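Local coordinates for protein arabinogalactan endo-1,4-beta-galactosidase (Ignisphaera aggregans, PDB 7OSK) that probably hydrolyses internal beta-1,4-galactosidic linkages of arabinogalactan through its calcium-binding glycoside hydrolase family 53 catalytic domain, at residues P37-F50 with Q325-Y339. Numbering follows the deposited sequence.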
ATOM      1  N   PRO A  37     -13.098   5.627 -22.969  1.00 51.54           N
ATOM      2  CA  PRO A  37     -13.490   4.520 -23.850  1.00 47.35           C
ATOM      3  C   PRO A  37     -13.119   3.154 -23.259  1.00 48.08           C
ATOM      4  O   PRO A  37     -12.593   2.283 -23.957  1.00 46.10           O
ATOM      5  CB  PRO A  37     -12.713   4.816 -25.139  1.00 44.65           C
ATOM      6  CG  PRO A  37     -11.516   5.582 -24.690  1.00 44.73           C
ATOM      7  CD  PRO A  37     -11.978   6.408 -23.525  1.00 46.54           C
ATOM      8  N   VAL A  38     -13.410   2.977 -21.973  1.00 40.79           N
ATOM      9  CA  VAL A  38     -13.052   1.757 -21.257  1.00 35.51           C
ATOM     10  C   VAL A  38     -14.261   0.852 -21.032  1.00 33.00           C
ATOM     11  O   VAL A  38     -15.210   1.227 -20.343  1.00 32.74           O
ATOM     12  CB  VAL A  38     -12.414   2.087 -19.894  1.00 35.94           C
ATOM     13  CG1 VAL A  38     -12.184   0.816 -19.077  1.00 33.63           C
ATOM     14  CG2 VAL A  38     -11.104   2.835 -20.095  1.00 36.68           C
ATOM     15  N   ILE A  39     -14.206  -0.346 -21.606  1.00 32.11           N
ATOM     16  CA  ILE A  39     -15.243  -1.350 -21.409  1.00 28.71           C
ATOM     17  C   ILE A  39     -14.910  -2.170 -20.169  1.00 30.79           C
ATOM     18  O   ILE A  39     -13.753  -2.519 -19.937  1.00 31.39           O
ATOM     19  CB  ILE A  39     -15.386  -2.280 -22.638  1.00 29.49           C
ATOM     20  CG1 ILE A  39     -15.926  -1.502 -23.841  1.00 31.03           C
ATOM     21  CG2 ILE A  39     -16.316  -3.451 -22.336  1.00 29.93           C
ATOM     22  CD1 ILE A  39     -14.857  -0.816 -24.669  1.00 35.25           C
ATOM     23  N   ILE A  40     -15.930  -2.479 -19.377  1.00 30.43           N
ATOM     24  CA  ILE A  40     -15.732  -3.193 -18.124  1.00 31.82           C
ATOM     25  C   ILE A  40     -16.993  -3.950 -17.720  1.00 35.29           C
ATOM     26  O   ILE A  40     -18.103  -3.422 -17.809  1.00 38.09           O
ATOM     27  CB  ILE A  40     -15.328  -2.226 -16.986  1.00 32.04           C
ATOM     28  CG1 ILE A  40     -15.412  -2.926 -15.625  1.00 33.18           C
ATOM     29  CG2 ILE A  40     -16.208  -0.978 -17.000  1.00 32.04           C
ATOM     30  CD1 ILE A  40     -14.882  -2.099 -14.484  1.00 32.09           C
ATOM     31  N   ASN A  41     -16.812  -5.189 -17.276  1.00 34.45           N
ATOM     32  CA  ASN A  41     -17.917  -5.994 -16.777  1.00 33.82           C
ATOM     33  C   ASN A  41     -18.168  -5.725 -15.295  1.00 33.83           C
ATOM     34  O   ASN A  41     -17.222  -5.562 -14.528  1.00 34.46           O
ATOM     35  CB  ASN A  41     -17.636  -7.480 -16.997  1.00 36.26           C
ATOM     36  CG  ASN A  41     -18.342  -8.029 -18.217  1.00 39.16           C
ATOM     37  OD1 ASN A  41     -19.361  -8.711 -18.100  1.00 39.92           O
ATOM     38  ND2 ASN A  41     -17.808  -7.732 -19.398  1.00 36.41           N
ATOM     39  N   PRO A  42     -19.443  -5.656 -14.882  1.00 34.96           N
ATOM     40  CA  PRO A  42     -19.679  -5.536 -13.440  1.00 34.24           C
ATOM     41  C   PRO A  42     -19.279  -6.808 -12.698  1.00 33.75           C
ATOM     42  O   PRO A  42     -19.201  -7.871 -13.317  1.00 33.11           O
ATOM     43  CB  PRO A  42     -21.189  -5.293 -13.348  1.00 36.10           C
ATOM     44  CG  PRO A  42     -21.575  -4.760 -14.686  1.00 36.59           C
ATOM     45  CD  PRO A  42     -20.679  -5.459 -15.657  1.00 35.58           C
ATOM     46  N   VAL A  43     -19.018  -6.691 -11.399  1.00 33.63           N
ATOM     47  CA  VAL A  43     -18.712  -7.843 -10.556  1.00 32.98           C
ATOM     48  C   VAL A  43     -19.947  -8.201  -9.725  1.00 32.47           C
ATOM     49  O   VAL A  43     -20.241  -7.523  -8.739  1.00 33.35           O
ATOM     50  CB  VAL A  43     -17.517  -7.562  -9.623  1.00 30.94           C
ATOM     51  CG1 VAL A  43     -17.209  -8.781  -8.764  1.00 28.44           C
ATOM     52  CG2 VAL A  43     -16.295  -7.160 -10.436  1.00 30.36           C
ATOM     53  N   PRO A  44     -20.676  -9.264 -10.118  1.00 32.75           N
ATOM     54  CA  PRO A  44     -21.933  -9.605  -9.439  1.00 30.82           C
ATOM     55  C   PRO A  44     -21.786  -9.845  -7.938  1.00 30.17           C
ATOM     56  O   PRO A  44     -20.929 -10.618  -7.516  1.00 32.50           O
ATOM     57  CB  PRO A  44     -22.373 -10.897 -10.141  1.00 30.39           C
ATOM     58  CG  PRO A  44     -21.705 -10.868 -11.458  1.00 30.63           C
ATOM     59  CD  PRO A  44     -20.392 -10.194 -11.226  1.00 32.73           C
ATOM     60  N   GLY A  45     -22.622  -9.180  -7.146  1.00 29.48           N
ATOM     61  CA  GLY A  45     -22.681  -9.425  -5.717  1.00 28.61           C
ATOM     62  C   GLY A  45     -21.629  -8.690  -4.910  1.00 30.44           C
ATOM     63  O   GLY A  45     -21.488  -8.927  -3.710  1.00 30.33           O
ATOM     64  N   LEU A  46     -20.889  -7.798  -5.560  1.00 31.04           N
ATOM     65  CA  LEU A  46     -19.817  -7.066  -4.891  1.00 29.34           C
ATOM     66  C   LEU A  46     -20.389  -6.105  -3.839  1.00 27.74           C
ATOM     67  O   LEU A  46     -21.162  -5.210  -4.182  1.00 28.41           O
ATOM     68  CB  LEU A  46     -18.981  -6.297  -5.919  1.00 28.33           C
ATOM     69  CG  LEU A  46     -17.702  -5.630  -5.405  1.00 27.39           C
ATOM     70  CD1 LEU A  46     -16.713  -6.656  -4.868  1.00 25.53           C
ATOM     71  CD2 LEU A  46     -17.060  -4.807  -6.508  1.00 30.15           C
ATOM     72  N   PRO A  47     -20.015  -6.289  -2.555  1.00 27.50           N
ATOM     73  CA  PRO A  47     -20.520  -5.412  -1.485  1.00 28.53           C
ATOM     74  C   PRO A  47     -20.195  -3.935  -1.708  1.00 30.37           C
ATOM     75  O   PRO A  47     -19.147  -3.620  -2.269  1.00 31.29           O
ATOM     76  CB  PRO A  47     -19.803  -5.933  -0.235  1.00 27.99           C
ATOM     77  CG  PRO A  47     -19.455  -7.336  -0.548  1.00 27.33           C
ATOM     78  CD  PRO A  47     -19.160  -7.362  -2.012  1.00 27.35           C
ATOM     79  N   VAL A  48     -21.080  -3.046  -1.262  1.00 28.20           N
ATOM     80  CA  VAL A  48     -20.884  -1.608  -1.445  1.00 26.68           C
ATOM     81  C   VAL A  48     -19.812  -1.044  -0.510  1.00 27.81           C
ATOM     82  O   VAL A  48     -19.333   0.072  -0.715  1.00 28.02           O
ATOM     83  CB  VAL A  48     -22.199  -0.822  -1.224  1.00 25.54           C
ATOM     84  CG1 VAL A  48     -23.200  -1.133  -2.327  1.00 25.15           C
ATOM     85  CG2 VAL A  48     -22.796  -1.122   0.150  1.00 26.85           C
ATOM     86  N   ASP A  49     -19.439  -1.817   0.507  1.00 28.71           N
ATOM     87  CA  ASP A  49     -18.416  -1.402   1.469  1.00 28.95           C
ATOM     88  C   ASP A  49     -17.083  -2.103   1.198  1.00 28.58           C
ATOM     89  O   ASP A  49     -16.180  -2.097   2.036  1.00 27.30           O
ATOM     90  CB  ASP A  49     -18.886  -1.689   2.898  1.00 32.95           C
ATOM     91  CG  ASP A  49     -19.275  -3.140   3.106  1.00 40.28           C
ATOM     92  OD1 ASP A  49     -19.669  -3.799   2.118  1.00 33.17           O
ATOM     93  OD2 ASP A  49     -19.192  -3.621   4.257  1.00 38.51           O
ATOM     94  N   PHE A  50     -16.976  -2.705   0.017  1.00 28.65           N
ATOM     95  CA  PHE A  50     -15.754  -3.371  -0.429  1.00 27.02           C
ATOM     96  C   PHE A  50     -14.615  -2.356  -0.535  1.00 25.85           C
ATOM     97  O   PHE A  50     -14.820  -1.249  -1.028  1.00 26.06           O
ATOM     98  CB  PHE A  50     -16.009  -4.049  -1.778  1.00 25.79           C
ATOM     99  CG  PHE A  50     -14.973  -5.061  -2.173  1.00 25.56           C
ATOM    100  CD1 PHE A  50     -14.971  -6.325  -1.612  1.00 27.06           C
ATOM    101  CD2 PHE A  50     -14.021  -4.759  -3.129  1.00 25.73           C
ATOM    102  CE1 PHE A  50     -14.026  -7.261  -1.984  1.00 25.02           C
ATOM    103  CE2 PHE A  50     -13.076  -5.692  -3.504  1.00 22.78           C
ATOM    104  CZ  PHE A  50     -13.083  -6.944  -2.933  1.00 23.18           C
ATOM    105  N   GLN A 325      -7.252   0.356 -21.151  1.00 28.90           N
ATOM    106  CA  GLN A 325      -8.213  -0.741 -21.070  1.00 27.72           C
ATOM    107  C   GLN A 325      -7.592  -1.952 -20.379  1.00 27.61           C
ATOM    108  O   GLN A 325      -8.227  -2.597 -19.544  1.00 27.40           O
ATOM    109  CB  GLN A 325      -8.704  -1.133 -22.466  1.00 28.19           C
ATOM    110  CG  GLN A 325      -9.729  -2.261 -22.481  1.00 25.94           C
ATOM    111  CD  GLN A 325     -11.063  -1.840 -21.903  1.00 29.61           C
ATOM    112  OE1 GLN A 325     -11.841  -1.142 -22.554  1.00 30.55           O
ATOM    113  NE2 GLN A 325     -11.339  -2.264 -20.673  1.00 29.41           N
ATOM    114  N   GLY A 326      -6.353  -2.263 -20.746  1.00 26.20           N
ATOM    115  CA  GLY A 326      -5.658  -3.408 -20.191  1.00 25.10           C
ATOM    116  C   GLY A 326      -5.420  -3.254 -18.705  1.00 27.34           C
ATOM    117  O   GLY A 326      -5.424  -4.236 -17.961  1.00 28.73           O
ATOM    118  N   GLN A 327      -5.207  -2.015 -18.273  1.00 25.58           N
ATOM    119  CA  GLN A 327      -5.042  -1.706 -16.860  1.00 24.67           C
ATOM    120  C   GLN A 327      -6.355  -1.936 -16.122  1.00 24.94           C
ATOM    121  O   GLN A 327      -6.389  -2.576 -15.073  1.00 22.81           O
ATOM    122  CB  GLN A 327      -4.578  -0.256 -16.675  1.00 27.07           C
ATOM    123  CG  GLN A 327      -4.397   0.167 -15.218  1.00 23.85           C
ATOM    124  CD  GLN A 327      -4.115   1.651 -15.062  1.00 23.02           C
ATOM    125  OE1 GLN A 327      -4.807   2.493 -15.635  1.00 22.18           O
ATOM    126  NE2 GLN A 327      -3.092   1.979 -14.279  1.00 23.97           N
ATOM    127  N   ALA A 328      -7.433  -1.406 -16.686  1.00 26.29           N
ATOM    128  CA  ALA A 328      -8.749  -1.499 -16.071  1.00 24.76           C
ATOM    129  C   ALA A 328      -9.229  -2.945 -16.024  1.00 26.24           C
ATOM    130  O   ALA A 328      -9.816  -3.382 -15.033  1.00 25.71           O
ATOM    131  CB  ALA A 328      -9.745  -0.634 -16.827  1.00 25.55           C
ATOM    132  N   SER A 329      -8.978  -3.683 -17.102  1.00 27.73           N
ATOM    133  CA  SER A 329      -9.373  -5.085 -17.178  1.00 25.58           C
ATOM    134  C   SER A 329      -8.720  -5.883 -16.057  1.00 25.74           C
ATOM    135  O   SER A 329      -9.353  -6.740 -15.440  1.00 26.08           O
ATOM    136  CB  SER A 329      -8.995  -5.680 -18.536  1.00 25.70           C
ATOM    137  OG  SER A 329      -9.668  -5.015 -19.590  1.00 24.52           O
ATOM    138  N   PHE A 330      -7.450  -5.594 -15.796  1.00 25.59           N
ATOM    139  CA  PHE A 330      -6.721  -6.270 -14.733  1.00 26.68           C
ATOM    140  C   PHE A 330      -7.314  -5.971 -13.357  1.00 26.16           C
ATOM    141  O   PHE A 330      -7.493  -6.882 -12.547  1.00 26.40           O
ATOM    142  CB  PHE A 330      -5.245  -5.869 -14.756  1.00 25.66           C
ATOM    143  CG  PHE A 330      -4.543  -6.090 -13.449  1.00 25.30           C
ATOM    144  CD1 PHE A 330      -4.371  -7.370 -12.949  1.00 27.43           C
ATOM    145  CD2 PHE A 330      -4.058  -5.021 -12.717  1.00 22.75           C
ATOM    146  CE1 PHE A 330      -3.730  -7.579 -11.743  1.00 26.11           C
ATOM    147  CE2 PHE A 330      -3.413  -5.223 -11.511  1.00 24.50           C
ATOM    148  CZ  PHE A 330      -3.250  -6.505 -11.024  1.00 24.28           C
ATOM    149  N   ILE A 331      -7.618  -4.702 -13.099  1.00 23.75           N
ATOM    150  CA  ILE A 331      -8.138  -4.290 -11.797  1.00 24.91           C
ATOM    151  C   ILE A 331      -9.500  -4.919 -11.520  1.00 26.44           C
ATOM    152  O   ILE A 331      -9.730  -5.461 -10.437  1.00 27.15           O
ATOM    153  CB  ILE A 331      -8.255  -2.754 -11.691  1.00 25.39           C
ATOM    154  CG1 ILE A 331      -6.863  -2.118 -11.734  1.00 25.27           C
ATOM    155  CG2 ILE A 331      -8.976  -2.351 -10.400  1.00 25.29           C
ATOM    156  CD1 ILE A 331      -6.872  -0.597 -11.775  1.00 25.99           C
ATOM    157  N   ARG A 332     -10.405  -4.832 -12.490  1.00 27.19           N
ATOM    158  CA  ARG A 332     -11.730  -5.426 -12.350  1.00 27.07           C
ATOM    159  C   ARG A 332     -11.623  -6.924 -12.081  1.00 26.28           C
ATOM    160  O   ARG A 332     -12.357  -7.467 -11.252  1.00 28.31           O
ATOM    161  CB  ARG A 332     -12.570  -5.180 -13.605  1.00 28.60           C
ATOM    162  CG  ARG A 332     -13.994  -5.738 -13.536  1.00 30.12           C
ATOM    163  CD  ARG A 332     -14.272  -6.711 -14.679  1.00 31.33           C
ATOM    164  NE  ARG A 332     -13.771  -8.060 -14.407  1.00 29.02           N
ATOM    165  CZ  ARG A 332     -14.531  -9.107 -14.087  1.00 28.91           C
ATOM    166  NH1 ARG A 332     -15.851  -8.994 -13.992  1.00 29.17           N
ATOM    167  NH2 ARG A 332     -13.965 -10.284 -13.864  1.00 27.57           N
ATOM    168  N   ASP A 333     -10.704  -7.587 -12.778  1.00 23.93           N
ATOM    169  CA  ASP A 333     -10.540  -9.030 -12.653  1.00 27.07           C
ATOM    170  C   ASP A 333      -9.902  -9.413 -11.319  1.00 26.55           C
ATOM    171  O   ASP A 333     -10.152 -10.500 -10.796  1.00 24.26           O
ATOM    172  CB  ASP A 333      -9.703  -9.572 -13.816  1.00 28.13           C
ATOM    173  CG  ASP A 333     -10.441  -9.517 -15.142  1.00 27.21           C
ATOM    174  OD1 ASP A 333     -11.670  -9.295 -15.134  1.00 28.22           O
ATOM    175  OD2 ASP A 333      -9.794  -9.702 -16.193  1.00 25.99           O
ATOM    176  N   LEU A 334      -9.086  -8.519 -10.769  1.00 28.48           N
ATOM    177  CA  LEU A 334      -8.480  -8.748  -9.462  1.00 29.33           C
ATOM    178  C   LEU A 334      -9.538  -8.631  -8.368  1.00 26.98           C
ATOM    179  O   LEU A 334      -9.575  -9.442  -7.441  1.00 25.15           O
ATOM    180  CB  LEU A 334      -7.340  -7.760  -9.210  1.00 30.80           C
ATOM    181  CG  LEU A 334      -6.492  -8.022  -7.960  1.00 27.68           C
ATOM    182  CD1 LEU A 334      -5.699  -9.313  -8.102  1.00 26.11           C
ATOM    183  CD2 LEU A 334      -5.561  -6.851  -7.687  1.00 25.20           C
ATOM    184  N   ILE A 335     -10.392  -7.617  -8.481  1.00 25.24           N
ATOM    185  CA  ILE A 335     -11.510  -7.447  -7.558  1.00 25.31           C
ATOM    186  C   ILE A 335     -12.436  -8.655  -7.646  1.00 25.93           C
ATOM    187  O   ILE A 335     -12.909  -9.165  -6.629  1.00 24.76           O
ATOM    188  CB  ILE A 335     -12.306  -6.152  -7.859  1.00 25.92           C
ATOM    189  CG1 ILE A 335     -11.437  -4.924  -7.557  1.00 26.91           C
ATOM    190  CG2 ILE A 335     -13.605  -6.109  -7.045  1.00 25.38           C
ATOM    191  CD1 ILE A 335     -12.115  -3.580  -7.810  1.00 26.64           C
ATOM    192  N   ALA A 336     -12.688  -9.108  -8.868  1.00 24.55           N
ATOM    193  CA  ALA A 336     -13.546 -10.262  -9.091  1.00 25.73           C
ATOM    194  C   ALA A 336     -12.909 -11.525  -8.520  1.00 25.21           C
ATOM    195  O   ALA A 336     -13.549 -12.276  -7.786  1.00 25.43           O
ATOM    196  CB  ALA A 336     -13.827 -10.434 -10.574  1.00 26.66           C
ATOM    197  N   ALA A 337     -11.645 -11.750  -8.863  1.00 26.38           N
ATOM    198  CA  ALA A 337     -10.920 -12.926  -8.396  1.00 25.27           C
ATOM    199  C   ALA A 337     -10.875 -12.975  -6.873  1.00 24.79           C
ATOM    200  O   ALA A 337     -11.052 -14.033  -6.275  1.00 26.28           O
ATOM    201  CB  ALA A 337      -9.512 -12.937  -8.964  1.00 24.64           C
ATOM    202  N   LEU A 338     -10.637 -11.827  -6.249  1.00 23.61           N
ATOM    203  CA  LEU A 338     -10.538 -11.763  -4.798  1.00 24.75           C
ATOM    204  C   LEU A 338     -11.868 -12.088  -4.126  1.00 25.63           C
ATOM    205  O   LEU A 338     -11.907 -12.832  -3.147  1.00 24.87           O
ATOM    206  CB  LEU A 338     -10.056 -10.379  -4.357  1.00 24.55           C
ATOM    207  CG  LEU A 338      -9.991 -10.155  -2.842  1.00 24.04           C
ATOM    208  CD1 LEU A 338      -9.131 -11.213  -2.163  1.00 23.53           C
ATOM    209  CD2 LEU A 338      -9.466  -8.761  -2.533  1.00 22.84           C
ATOM    210  N   TYR A 339     -12.955 -11.532  -4.653  1.00 24.99           N
ATOM    211  CA  TYR A 339     -14.267 -11.702  -4.037  1.00 25.14           C
ATOM    212  C   TYR A 339     -14.858 -13.078  -4.321  1.00 25.43           C
ATOM    213  O   TYR A 339     -15.485 -13.681  -3.448  1.00 26.40           O
ATOM    214  CB  TYR A 339     -15.233 -10.617  -4.521  1.00 24.99           C
ATOM    215  CG  TYR A 339     -16.620 -10.748  -3.931  1.00 26.77           C
ATOM    216  CD1 TYR A 339     -16.806 -10.807  -2.556  1.00 27.18           C
ATOM    217  CD2 TYR A 339     -17.743 -10.812  -4.747  1.00 27.72           C
ATOM    218  CE1 TYR A 339     -18.071 -10.930  -2.008  1.00 26.99           C
ATOM    219  CE2 TYR A 339     -19.013 -10.933  -4.208  1.00 28.14           C
ATOM    220  CZ  TYR A 339     -19.171 -10.993  -2.838  1.00 27.61           C
ATOM    221  OH  TYR A 339     -20.430 -11.115  -2.294  1.00 26.14           O
TER
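Tyr339, Arg332 and Gln325 give up the most surface to the loop 37-50, and their spacing of seven residues, about two helical turns, puts all three on one side of helix 324-342. The Tyr339 ring receives Pro47 over one face: Pro47 CD lies 4.0 Å from the ring centroid and 23° off the normal, a CH-pi contact. Pro44 O sits at the ring edge, and Tyr339 OH gives a weak hydrogen bond to Gly45 O, in the type II turn from Val43 to Leu46. With CG anti to the backbone N (chi1 179°), the side chain carries this ring to the Gly45-Pro47 part of the loop.

Arg332 brings its methylenes against Ile40, CG lying 3.8 Å from Ile40 CG1. Its guanidinium presents an edge to Asn41 O and Pro42 O, both near its plane, while NE forms a salt bridge with Asp333 OD1. Val43 packs on Ala336, CG2 to CB 4.1 Å, and Ile335 CG2 meets Phe50 CE2 at 3.6 Å.

Gln325 uses both ends of its amide on one residue. OE1 accepts from Ile39 N (2.7 Å, in the carbonyl plane on a lone pair), and NE2 donates to Ile39 O. With the amide replaced by an alanine, Ile39 N and O would probably lose both of these partners, leaving the run around Ile39 freer to move.

This N-terminal run thus lies along the last large helix of the TIM barrel before entering its first strand, 51-55. The chemistry implies fastening by a paired side-chain amide at Gln325 and a weak phenol bond at Tyr339, the two ends of the helical segment, with largely apolar contacts between.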